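Local coordinates for putative type VI secretion protein (Escherichia coli, PDB 6SK0) that probably forms, as a trimer, the puncturing spike at the tip of a type VI secretion system and carries a phospholipase effector, at residues A[562-567]-A[629-634]; A[524-529]-A[543-548]; A[575-580]-A[625-630]. One frame throughout, in Å; residues are numbered along the deposited sequence.

Contact 1. Residues A[562-567]-A[629-634]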
ATOM      1  N   ILE A 562      17.336  -5.716  -4.285  1.00 37.85           N
ATOM      2  CA  ILE A 562      17.279  -4.858  -5.459  1.00 37.85           C
ATOM      3  C   ILE A 562      17.430  -3.431  -4.976  1.00 37.85           C
ATOM      4  O   ILE A 562      16.618  -2.941  -4.184  1.00 37.85           O
ATOM      5  CB  ILE A 562      15.982  -5.048  -6.252  1.00 37.85           C
ATOM      6  CG1 ILE A 562      15.873  -6.495  -6.723  1.00 37.85           C
ATOM      7  CG2 ILE A 562      15.929  -4.076  -7.417  1.00 37.85           C
ATOM      8  CD1 ILE A 562      14.585  -6.820  -7.385  1.00 37.85           C
ATOM      9  N   SER A 563      18.468  -2.769  -5.447  1.00 40.97           N
ATOM     10  CA  SER A 563      18.914  -1.539  -4.832  1.00 40.97           C
ATOM     11  C   SER A 563      19.389  -0.567  -5.893  1.00 40.97           C
ATOM     12  O   SER A 563      20.162  -0.934  -6.778  1.00 40.97           O
ATOM     13  CB  SER A 563      20.030  -1.826  -3.828  1.00 40.97           C
ATOM     14  OG  SER A 563      20.778  -0.674  -3.538  1.00 40.97           O
ATOM     15  N   ALA A 564      18.921   0.669  -5.798  1.00 42.12           N
ATOM     16  CA  ALA A 564      19.472   1.767  -6.574  1.00 42.12           C
ATOM     17  C   ALA A 564      20.553   2.518  -5.810  1.00 42.12           C
ATOM     18  O   ALA A 564      20.749   3.712  -6.035  1.00 42.12           O
ATOM     19  CB  ALA A 564      18.360   2.718  -7.015  1.00 42.12           C
ATOM     20  N   ASP A 565      21.259   1.842  -4.912  1.00 45.56           N
ATOM     21  CA  ASP A 565      22.294   2.468  -4.102  1.00 45.56           C
ATOM     22  C   ASP A 565      23.648   2.292  -4.766  1.00 45.56           C
ATOM     23  O   ASP A 565      24.126   1.169  -4.933  1.00 45.56           O
ATOM     24  CB  ASP A 565      22.315   1.876  -2.699  1.00 45.56           C
ATOM     25  CG  ASP A 565      21.045   2.133  -1.960  1.00 45.56           C
ATOM     26  OD1 ASP A 565      20.256   1.184  -1.786  1.00 45.56           O
ATOM     27  OD2 ASP A 565      20.831   3.297  -1.576  1.00 45.56           O
ATOM     28  N   MET A 566      24.268   3.408  -5.114  1.00 49.44           N
ATOM     29  CA  MET A 566      25.589   3.399  -5.718  1.00 49.44           C
ATOM     30  C   MET A 566      26.597   2.699  -4.817  1.00 49.44           C
ATOM     31  O   MET A 566      26.688   2.983  -3.622  1.00 49.44           O
ATOM     32  CB  MET A 566      26.027   4.834  -5.986  1.00 49.44           C
ATOM     33  CG  MET A 566      27.362   4.961  -6.660  1.00 49.44           C
ATOM     34  SD  MET A 566      27.197   4.728  -8.420  1.00 49.44           S
ATOM     35  CE  MET A 566      26.124   6.082  -8.868  1.00 49.44           C
ATOM     36  N   GLN A 567      27.339   1.762  -5.391  1.00 48.86           N
ATOM     37  CA  GLN A 567      28.498   1.153  -4.744  1.00 48.86           C
ATOM     38  C   GLN A 567      29.648   1.207  -5.736  1.00 48.86           C
ATOM     39  O   GLN A 567      29.933   0.226  -6.430  1.00 48.86           O
ATOM     40  CB  GLN A 567      28.216  -0.277  -4.295  1.00 48.86           C
ATOM     41  CG  GLN A 567      29.276  -0.811  -3.370  1.00 48.86           C
ATOM     42  CD  GLN A 567      29.183  -2.296  -3.165  1.00 48.86           C
ATOM     43  OE1 GLN A 567      29.690  -3.071  -3.965  1.00 48.86           O
ATOM     44  NE2 GLN A 567      28.547  -2.705  -2.082  1.00 48.86           N
ATOM     45  N   HIS A 629      15.100  -1.198  -2.421  1.00 39.62           N
ATOM     46  CA  HIS A 629      15.458   0.106  -1.905  1.00 39.62           C
ATOM     47  C   HIS A 629      15.987   0.977  -3.026  1.00 39.62           C
ATOM     48  O   HIS A 629      16.800   0.529  -3.834  1.00 39.62           O
ATOM     49  CB  HIS A 629      16.498   0.015  -0.796  1.00 39.62           C
ATOM     50  CG  HIS A 629      16.968   1.350  -0.336  1.00 39.62           C
ATOM     51  ND1 HIS A 629      18.158   1.898  -0.747  1.00 39.62           N
ATOM     52  CD2 HIS A 629      16.376   2.278   0.449  1.00 39.62           C
ATOM     53  CE1 HIS A 629      18.294   3.096  -0.213  1.00 39.62           C
ATOM     54  NE2 HIS A 629      17.228   3.349   0.520  1.00 39.62           N
ATOM     55  N   ALA A 630      15.521   2.217  -3.066  1.00 39.78           N
ATOM     56  CA  ALA A 630      16.046   3.196  -3.971  1.00 39.78           C
ATOM     57  C   ALA A 630      16.175   4.470  -3.151  1.00 39.78           C
ATOM     58  O   ALA A 630      15.268   4.797  -2.377  1.00 39.78           O
ATOM     59  CB  ALA A 630      15.167   3.423  -5.199  1.00 39.78           C
ATOM     60  N   PRO A 631      17.284   5.188  -3.265  1.00 41.58           N
ATOM     61  CA  PRO A 631      17.404   6.449  -2.524  1.00 41.58           C
ATOM     62  C   PRO A 631      16.446   7.527  -2.999  1.00 41.58           C
ATOM     63  O   PRO A 631      16.075   8.395  -2.208  1.00 41.58           O
ATOM     64  CB  PRO A 631      18.868   6.846  -2.749  1.00 41.58           C
ATOM     65  CG  PRO A 631      19.285   6.099  -3.948  1.00 41.58           C
ATOM     66  CD  PRO A 631      18.532   4.824  -3.947  1.00 41.58           C
ATOM     67  N   ASP A 632      16.007   7.489  -4.254  1.00 42.08           N
ATOM     68  CA  ASP A 632      15.201   8.569  -4.803  1.00 42.08           C
ATOM     69  C   ASP A 632      13.781   8.136  -5.145  1.00 42.08           C
ATOM     70  O   ASP A 632      13.140   8.730  -6.010  1.00 42.08           O
ATOM     71  CB  ASP A 632      15.898   9.173  -6.016  1.00 42.08           C
ATOM     72  CG  ASP A 632      16.861  10.272  -5.621  1.00 42.08           C
ATOM     73  OD1 ASP A 632      16.635  10.907  -4.575  1.00 42.08           O
ATOM     74  OD2 ASP A 632      17.858  10.491  -6.323  1.00 42.08           O
ATOM     75  N   GLY A 633      13.271   7.132  -4.467  1.00 39.43           N
ATOM     76  CA  GLY A 633      11.863   6.847  -4.598  1.00 39.43           C
ATOM     77  C   GLY A 633      11.599   5.594  -5.404  1.00 39.43           C
ATOM     78  O   GLY A 633      12.366   5.215  -6.295  1.00 39.43           O
ATOM     79  N   ILE A 634      10.487   4.945  -5.099  1.00 38.17           N
ATOM     80  CA  ILE A 634      10.107   3.704  -5.748  1.00 38.17           C
ATOM     81  C   ILE A 634       8.718   3.876  -6.333  1.00 38.17           C
ATOM     82  O   ILE A 634       7.788   4.291  -5.635  1.00 38.17           O
ATOM     83  CB  ILE A 634      10.154   2.514  -4.776  1.00 38.17           C
ATOM     84  CG1 ILE A 634      11.576   2.326  -4.243  1.00 38.17           C
ATOM     85  CG2 ILE A 634       9.650   1.266  -5.463  1.00 38.17           C
ATOM     86  CD1 ILE A 634      11.748   1.161  -3.307  1.00 38.17           C
TER

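Contact 2. Residues A[524-529]-A[543-548]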
ATOM      1  N   LYS A 524      15.476 -11.005 -28.831  1.00 47.43           N
ATOM      2  CA  LYS A 524      16.881 -11.046 -28.457  1.00 47.43           C
ATOM      3  C   LYS A 524      16.948 -11.114 -26.936  1.00 47.43           C
ATOM      4  O   LYS A 524      16.825 -10.100 -26.253  1.00 47.43           O
ATOM      5  CB  LYS A 524      17.616  -9.839 -29.021  1.00 47.43           C
ATOM      6  CG  LYS A 524      17.611  -9.791 -30.533  1.00 47.43           C
ATOM      7  CD  LYS A 524      18.751  -8.952 -31.059  1.00 47.43           C
ATOM      8  CE  LYS A 524      18.714  -8.834 -32.571  1.00 47.43           C
ATOM      9  NZ  LYS A 524      18.714 -10.155 -33.238  1.00 47.43           N
ATOM     10  N   THR A 525      17.099 -12.318 -26.400  1.00 45.34           N
ATOM     11  CA  THR A 525      17.325 -12.484 -24.970  1.00 45.34           C
ATOM     12  C   THR A 525      18.787 -12.184 -24.686  1.00 45.34           C
ATOM     13  O   THR A 525      19.677 -12.892 -25.163  1.00 45.34           O
ATOM     14  CB  THR A 525      16.937 -13.882 -24.506  1.00 45.34           C
ATOM     15  OG1 THR A 525      15.565 -14.115 -24.821  1.00 45.34           O
ATOM     16  CG2 THR A 525      17.127 -14.018 -23.016  1.00 45.34           C
ATOM     17  N   GLN A 526      19.039 -11.118 -23.941  1.00 44.11           N
ATOM     18  CA  GLN A 526      20.380 -10.571 -23.841  1.00 44.11           C
ATOM     19  C   GLN A 526      20.687 -10.134 -22.424  1.00 44.11           C
ATOM     20  O   GLN A 526      19.804  -9.751 -21.655  1.00 44.11           O
ATOM     21  CB  GLN A 526      20.580  -9.362 -24.760  1.00 44.11           C
ATOM     22  CG  GLN A 526      20.105  -9.544 -26.164  1.00 44.11           C
ATOM     23  CD  GLN A 526      20.366  -8.333 -27.013  1.00 44.11           C
ATOM     24  OE1 GLN A 526      20.273  -7.206 -26.545  1.00 44.11           O
ATOM     25  NE2 GLN A 526      20.696  -8.558 -28.272  1.00 44.11           N
ATOM     26  N   LEU A 527      21.969 -10.183 -22.105  1.00 42.93           N
ATOM     27  CA  LEU A 527      22.545  -9.441 -20.998  1.00 42.93           C
ATOM     28  C   LEU A 527      23.521  -8.446 -21.603  1.00 42.93           C
ATOM     29  O   LEU A 527      24.495  -8.838 -22.249  1.00 42.93           O
ATOM     30  CB  LEU A 527      23.233 -10.362 -20.001  1.00 42.93           C
ATOM     31  CG  LEU A 527      23.959  -9.610 -18.890  1.00 42.93           C
ATOM     32  CD1 LEU A 527      22.971  -9.035 -17.901  1.00 42.93           C
ATOM     33  CD2 LEU A 527      24.946 -10.508 -18.207  1.00 42.93           C
ATOM     34  N   ASN A 528      23.242  -7.165 -21.419  1.00 43.49           N
ATOM     35  CA  ASN A 528      24.070  -6.089 -21.941  1.00 43.49           C
ATOM     36  C   ASN A 528      24.688  -5.345 -20.770  1.00 43.49           C
ATOM     37  O   ASN A 528      23.968  -4.805 -19.926  1.00 43.49           O
ATOM     38  CB  ASN A 528      23.251  -5.150 -22.821  1.00 43.49           C
ATOM     39  CG  ASN A 528      22.589  -5.870 -23.969  1.00 43.49           C
ATOM     40  OD1 ASN A 528      23.241  -6.576 -24.725  1.00 43.49           O
ATOM     41  ND2 ASN A 528      21.286  -5.709 -24.095  1.00 43.49           N
ATOM     42  N   LEU A 529      26.010  -5.327 -20.713  1.00 44.08           N
ATOM     43  CA  LEU A 529      26.738  -4.677 -19.637  1.00 44.08           C
ATOM     44  C   LEU A 529      27.535  -3.506 -20.183  1.00 44.08           C
ATOM     45  O   LEU A 529      28.271  -3.655 -21.159  1.00 44.08           O
ATOM     46  CB  LEU A 529      27.673  -5.659 -18.935  1.00 44.08           C
ATOM     47  CG  LEU A 529      27.064  -6.953 -18.408  1.00 44.08           C
ATOM     48  CD1 LEU A 529      28.128  -7.774 -17.714  1.00 44.08           C
ATOM     49  CD2 LEU A 529      25.901  -6.664 -17.470  1.00 44.08           C
ATOM     50  N   GLY A 543      24.765   0.818 -18.438  1.00 44.72           N
ATOM     51  CA  GLY A 543      24.602  -0.018 -17.270  1.00 44.72           C
ATOM     52  C   GLY A 543      24.377  -1.463 -17.666  1.00 44.72           C
ATOM     53  O   GLY A 543      24.986  -1.964 -18.618  1.00 44.72           O
ATOM     54  N   ALA A 544      23.497  -2.125 -16.932  1.00 42.18           N
ATOM     55  CA  ALA A 544      23.233  -3.542 -17.110  1.00 42.18           C
ATOM     56  C   ALA A 544      21.793  -3.714 -17.556  1.00 42.18           C
ATOM     57  O   ALA A 544      20.870  -3.221 -16.902  1.00 42.18           O
ATOM     58  CB  ALA A 544      23.503  -4.315 -15.822  1.00 42.18           C
ATOM     59  N   GLU A 545      21.605  -4.400 -18.670  1.00 42.88           N
ATOM     60  CA  GLU A 545      20.280  -4.698 -19.184  1.00 42.88           C
ATOM     61  C   GLU A 545      20.128  -6.203 -19.320  1.00 42.88           C
ATOM     62  O   GLU A 545      20.911  -6.852 -20.018  1.00 42.88           O
ATOM     63  CB  GLU A 545      20.028  -4.010 -20.522  1.00 42.88           C
ATOM     64  CG  GLU A 545      18.628  -4.239 -21.043  1.00 42.88           C
ATOM     65  CD  GLU A 545      18.484  -3.910 -22.513  1.00 42.88           C
ATOM     66  OE1 GLU A 545      19.396  -4.236 -23.294  1.00 42.88           O
ATOM     67  OE2 GLU A 545      17.454  -3.327 -22.891  1.00 42.88           O
ATOM     68  N   LEU A 546      19.139  -6.746 -18.643  1.00 41.00           N
ATOM     69  CA  LEU A 546      18.687  -8.109 -18.850  1.00 41.00           C
ATOM     70  C   LEU A 546      17.333  -8.023 -19.532  1.00 41.00           C
ATOM     71  O   LEU A 546      16.371  -7.513 -18.950  1.00 41.00           O
ATOM     72  CB  LEU A 546      18.605  -8.865 -17.532  1.00 41.00           C
ATOM     73  CG  LEU A 546      18.311 -10.351 -17.666  1.00 41.00           C
ATOM     74  CD1 LEU A 546      19.408 -11.037 -18.466  1.00 41.00           C
ATOM     75  CD2 LEU A 546      18.159 -10.967 -16.297  1.00 41.00           C
ATOM     76  N   ARG A 547      17.261  -8.489 -20.766  1.00 42.98           N
ATOM     77  CA  ARG A 547      16.078  -8.266 -21.575  1.00 42.98           C
ATOM     78  C   ARG A 547      15.736  -9.507 -22.378  1.00 42.98           C
ATOM     79  O   ARG A 547      16.607 -10.289 -22.756  1.00 42.98           O
ATOM     80  CB  ARG A 547      16.268  -7.076 -22.503  1.00 42.98           C
ATOM     81  CG  ARG A 547      17.460  -7.203 -23.402  1.00 42.98           C
ATOM     82  CD  ARG A 547      17.110  -6.820 -24.800  1.00 42.98           C
ATOM     83  NE  ARG A 547      16.181  -7.754 -25.416  1.00 42.98           N
ATOM     84  CZ  ARG A 547      14.919  -7.469 -25.711  1.00 42.98           C
ATOM     85  NH1 ARG A 547      14.151  -8.381 -26.279  1.00 42.98           N
ATOM     86  NH2 ARG A 547      14.426  -6.273 -25.441  1.00 42.98           N
ATOM     87  N   THR A 548      14.447  -9.663 -22.638  1.00 43.26           N
ATOM     88  CA  THR A 548      13.907 -10.769 -23.408  1.00 43.26           C
ATOM     89  C   THR A 548      12.481 -10.409 -23.776  1.00 43.26           C
ATOM     90  O   THR A 548      11.828  -9.625 -23.089  1.00 43.26           O
ATOM     91  CB  THR A 548      13.948 -12.093 -22.626  1.00 43.26           C
ATOM     92  OG1 THR A 548      13.424 -13.147 -23.435  1.00 43.26           O
ATOM     93  CG2 THR A 548      13.125 -12.005 -21.360  1.00 43.26           C
TER

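Contact 3. Residues A[575-580]-A[625-630]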
ATOM      1  N   LEU A 575      25.915  -7.494  -0.390  1.00 46.91           N
ATOM      2  CA  LEU A 575      24.695  -7.172   0.335  1.00 46.91           C
ATOM      3  C   LEU A 575      24.846  -5.943   1.222  1.00 46.91           C
ATOM      4  O   LEU A 575      24.156  -5.825   2.236  1.00 46.91           O
ATOM      5  CB  LEU A 575      24.243  -8.371   1.161  1.00 46.91           C
ATOM      6  CG  LEU A 575      23.770  -9.563   0.343  1.00 46.91           C
ATOM      7  CD1 LEU A 575      23.266 -10.643   1.262  1.00 46.91           C
ATOM      8  CD2 LEU A 575      22.697  -9.138  -0.646  1.00 46.91           C
ATOM      9  N   ASP A 576      25.731  -5.027   0.860  1.00 48.14           N
ATOM     10  CA  ASP A 576      25.902  -3.785   1.601  1.00 48.14           C
ATOM     11  C   ASP A 576      24.638  -2.945   1.455  1.00 48.14           C
ATOM     12  O   ASP A 576      24.325  -2.462   0.364  1.00 48.14           O
ATOM     13  CB  ASP A 576      27.125  -3.049   1.075  1.00 48.14           C
ATOM     14  CG  ASP A 576      28.288  -3.099   2.033  1.00 48.14           C
ATOM     15  OD1 ASP A 576      28.370  -4.070   2.809  1.00 48.14           O
ATOM     16  OD2 ASP A 576      29.148  -2.195   1.983  1.00 48.14           O
ATOM     17  N   MET A 577      23.893  -2.787   2.540  1.00 45.66           N
ATOM     18  CA  MET A 577      22.567  -2.189   2.464  1.00 45.66           C
ATOM     19  C   MET A 577      22.362  -1.179   3.581  1.00 45.66           C
ATOM     20  O   MET A 577      21.297  -1.120   4.199  1.00 45.66           O
ATOM     21  CB  MET A 577      21.485  -3.266   2.504  1.00 45.66           C
ATOM     22  CG  MET A 577      21.635  -4.238   3.656  1.00 45.66           C
ATOM     23  SD  MET A 577      20.169  -5.237   3.928  1.00 45.66           S
ATOM     24  CE  MET A 577      20.292  -6.397   2.576  1.00 45.66           C
ATOM     25  N   ASP A 578      23.379  -0.357   3.840  1.00 47.03           N
ATOM     26  CA  ASP A 578      23.333   0.551   4.980  1.00 47.03           C
ATOM     27  C   ASP A 578      22.181   1.541   4.875  1.00 47.03           C
ATOM     28  O   ASP A 578      21.467   1.772   5.854  1.00 47.03           O
ATOM     29  CB  ASP A 578      24.666   1.283   5.113  1.00 47.03           C
ATOM     30  CG  ASP A 578      25.745   0.411   5.703  1.00 47.03           C
ATOM     31  OD1 ASP A 578      25.793  -0.796   5.382  1.00 47.03           O
ATOM     32  OD2 ASP A 578      26.573   0.935   6.473  1.00 47.03           O
ATOM     33  N   GLU A 579      21.970   2.126   3.699  1.00 45.58           N
ATOM     34  CA  GLU A 579      20.876   3.076   3.554  1.00 45.58           C
ATOM     35  C   GLU A 579      19.524   2.374   3.621  1.00 45.58           C
ATOM     36  O   GLU A 579      18.582   2.883   4.240  1.00 45.58           O
ATOM     37  CB  GLU A 579      21.024   3.857   2.253  1.00 45.58           C
ATOM     38  CG  GLU A 579      20.024   4.991   2.091  1.00 45.58           C
ATOM     39  CD  GLU A 579      19.767   5.771   3.376  1.00 45.58           C
ATOM     40  OE1 GLU A 579      20.739   6.222   4.016  1.00 45.58           O
ATOM     41  OE2 GLU A 579      18.589   5.940   3.739  1.00 45.58           O
ATOM     42  N   ALA A 580      19.414   1.197   3.010  1.00 43.39           N
ATOM     43  CA  ALA A 580      18.185   0.426   3.122  1.00 43.39           C
ATOM     44  C   ALA A 580      17.916   0.029   4.568  1.00 43.39           C
ATOM     45  O   ALA A 580      16.767   0.037   5.019  1.00 43.39           O
ATOM     46  CB  ALA A 580      18.256  -0.808   2.226  1.00 43.39           C
ATOM     47  N   GLY A 625      14.060 -12.978   2.383  1.00 39.51           N
ATOM     48  CA  GLY A 625      13.122 -11.930   2.076  1.00 39.51           C
ATOM     49  C   GLY A 625      13.478 -11.228   0.783  1.00 39.51           C
ATOM     50  O   GLY A 625      14.354 -11.643   0.024  1.00 39.51           O
ATOM     51  N   MET A 626      12.778 -10.141   0.534  1.00 38.68           N
ATOM     52  CA  MET A 626      13.049  -9.305  -0.615  1.00 38.68           C
ATOM     53  C   MET A 626      13.099  -7.867  -0.149  1.00 38.68           C
ATOM     54  O   MET A 626      12.165  -7.382   0.493  1.00 38.68           O
ATOM     55  CB  MET A 626      11.996  -9.484  -1.695  1.00 38.68           C
ATOM     56  CG  MET A 626      12.462  -9.062  -3.058  1.00 38.68           C
ATOM     57  SD  MET A 626      11.198  -9.348  -4.288  1.00 38.68           S
ATOM     58  CE  MET A 626      10.242  -7.891  -3.992  1.00 38.68           C
ATOM     59  N   LEU A 627      14.195  -7.203  -0.454  1.00 37.77           N
ATOM     60  CA  LEU A 627      14.406  -5.822  -0.065  1.00 37.77           C
ATOM     61  C   LEU A 627      14.575  -5.001  -1.331  1.00 37.77           C
ATOM     62  O   LEU A 627      15.532  -5.196  -2.083  1.00 37.77           O
ATOM     63  CB  LEU A 627      15.614  -5.696   0.854  1.00 37.77           C
ATOM     64  CG  LEU A 627      15.930  -4.301   1.374  1.00 37.77           C
ATOM     65  CD1 LEU A 627      14.722  -3.685   2.055  1.00 37.77           C
ATOM     66  CD2 LEU A 627      17.103  -4.383   2.318  1.00 37.77           C
ATOM     67  N   LEU A 628      13.629  -4.110  -1.573  1.00 37.79           N
ATOM     68  CA  LEU A 628      13.700  -3.147  -2.656  1.00 37.79           C
ATOM     69  C   LEU A 628      13.981  -1.789  -2.045  1.00 37.79           C
ATOM     70  O   LEU A 628      13.200  -1.297  -1.226  1.00 37.79           O
ATOM     71  CB  LEU A 628      12.407  -3.119  -3.462  1.00 37.79           C
ATOM     72  CG  LEU A 628      11.804  -4.463  -3.860  1.00 37.79           C
ATOM     73  CD1 LEU A 628      10.563  -4.229  -4.685  1.00 37.79           C
ATOM     74  CD2 LEU A 628      12.795  -5.290  -4.629  1.00 37.79           C
ATOM     75  N   HIS A 629      15.100  -1.198  -2.421  1.00 39.62           N
ATOM     76  CA  HIS A 629      15.458   0.106  -1.905  1.00 39.62           C
ATOM     77  C   HIS A 629      15.987   0.977  -3.026  1.00 39.62           C
ATOM     78  O   HIS A 629      16.800   0.529  -3.834  1.00 39.62           O
ATOM     79  CB  HIS A 629      16.498   0.015  -0.796  1.00 39.62           C
ATOM     80  CG  HIS A 629      16.968   1.350  -0.336  1.00 39.62           C
ATOM     81  ND1 HIS A 629      18.158   1.898  -0.747  1.00 39.62           N
ATOM     82  CD2 HIS A 629      16.376   2.278   0.449  1.00 39.62           C
ATOM     83  CE1 HIS A 629      18.294   3.096  -0.213  1.00 39.62           C
ATOM     84  NE2 HIS A 629      17.228   3.349   0.520  1.00 39.62           N
ATOM     85  N   ALA A 630      15.521   2.217  -3.066  1.00 39.78           N
ATOM     86  CA  ALA A 630      16.046   3.196  -3.971  1.00 39.78           C
ATOM     87  C   ALA A 630      16.175   4.470  -3.151  1.00 39.78           C
ATOM     88  O   ALA A 630      15.268   4.797  -2.377  1.00 39.78           O
ATOM     89  CB  ALA A 630      15.167   3.423  -5.199  1.00 39.78           C
TER

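Contact 1. Residues A[562-567]-A[629-634]
H629 swings its ring anti to the backbone N (chi1 175°), D565 sets CG beside its own N and anti to the carbonyl carbon (chi1 -63°), and S563 turns OG anti to its N. The three polar groups thereby converge where strand 559-563 ends. The carboxylate of D565 meets the imidazole at the ring edge, the two planes only 12° apart. ND1 of H629 donates to OD1 of D565 over a very short 2.4 Å; OD1 lies close to the ring plane and accepts through its syn lone pair. On its anti lone pair the same oxygen, OD1 of D565, accepts from OG of S563 at 2.6 Å, so two donors grip one atom. OG of S563 in turn receives the backbone N of D565 at 2.9 Å, an ST turn that positions the hydroxyl, whose bond to OD1 helps fix the carboxylate. So close a carboxylate would probably favour a protonated imidazole. Two backbone bonds flank the pair: N of H629 points almost along the carbonyl axis of I562 O, 2.9 Å off, while N of A564 reaches O of H629, leaving S563 bridged to H629 as parallel strand partners. Beyond the bridge the contact turns apolar. CB of A564 touches CB of A630 and CD of P631, both at 3.7 Å. P631 sits in a type I turn from A630 to G633; G633, which ends the turn, has backbone angles that call for glycine. E579 and Q583 of helix 578-600 also touch the H629 side chain. I562 and S563 pair with a strand of the second subunit, H629 with one of the third: parallel ladders crossing chain boundaries, as in the intertwined trimeric beta-helix of VgrG spikes.

Contact 2. Residues A[524-529]-A[543-548]
At the edge of the R547 guanidinium, close to its plane, sits the carbonyl O of K524; the amide of Q526 stands nearly upright to the guanidinium, at 88°, with its OE1 approaching obliquely. NE of R547 donates to O of K524 at 2.6 Å, almost along the carbonyl axis, whereas NH1 of R547 adds a weak bond to that oxygen. R547 gets there by putting CG in the crowded position between its N and carbonyl carbon (chi1 57°) and bending at chi2 and chi3, which curls the chain toward strand 525-529. A second flat group, the amide of N528, has two acceptors in its own plane. ND2 of N528 gives one bond to OE1 of E545 at 2.5 Å, on the anti lone pair, and another to OE1 of Q526 at 3.0 Å, from above that carbonyl's plane. Outside the segments, D549 pairs with NH1 of R547, O of Q567 in the second subunit takes NH2 of R547, and R540 forms a salt bridge with OE1 of E545, which probably offsets much of its buried charge. Beneath these side chains runs a regular antiparallel ladder, the strand directions 174° apart, in the sheet where 525-529 lies between 514-519 and 539-548; residues 543-548 run on as a parallel ladder with a strand of the third subunit. Q526 and R547 form one hydrogen-bonded pair, N of Q526 to O of R547 measuring 2.8 Å, and N528 with E545 forms the next. The opposite face is apolar: CD1 of L527 meets CD1 of L546, and CD2 of L529 lies 3.7 Å from CB of A544. L527 also packs on L527 of the third subunit, consistent with this face turning toward the trimer axis.

Contact 3. Residues A[575-580]-A[625-630]
No hydrogen bond joins the two segments; the contact is a matter of ring face and apolar chains. The CH-pi part belongs to A580 and H629: CB of A580 stands 4.0 Å from the imidazole centroid, off-centre, 30° from the ring normal. CA of A580 and the carbonyl C of E579 lie over the same face, toward its rim, so the first turn of helix 578-600 is laid on the ring. E579, with CG anti to its backbone N and the chain bent at chi2 (40°), brings CG to 3.4 Å from CE1 of H629. Its carboxylate stops short of the ring nitrogen NE2 and forms a salt bridge with R582 instead. Among the apolar contacts, CD2 of L627 is the shared point. SD of M577, at the N-cap position, reaches CD2 of L627 at 3.6 Å, and CB of A580 touches the same methyl from the helix at 3.8 Å. L628 points the other way, onto L628 of the third subunit. The helix start thus packs on the outer face of a strand whose parallel ladder continues into the third subunit, a helical insertion resting on the beta-helical spike.

In the fold
Followed from the N terminus, the modelled chain first makes contact 2, tying strand 525-529 to the C-terminal half of strand 539-548 and closing a short loop that contains strand 532-533. It then continues through strand 551-556 to strand 559-563, where contact 1 opens. The loop that contact 1 closes holds helices 578-600 and 608-618, and contact 3 starts inside it, at the beginning of the first helix. Contacts 1 and 3 finish on the same part of the chain, sharing H629 and A630, so strand 626-629 takes strand 559-563 at its edge and the helix on one side. Contact 2 lies apart, its centre about 20 Å from that of contact 1, and all three touch the third subunit.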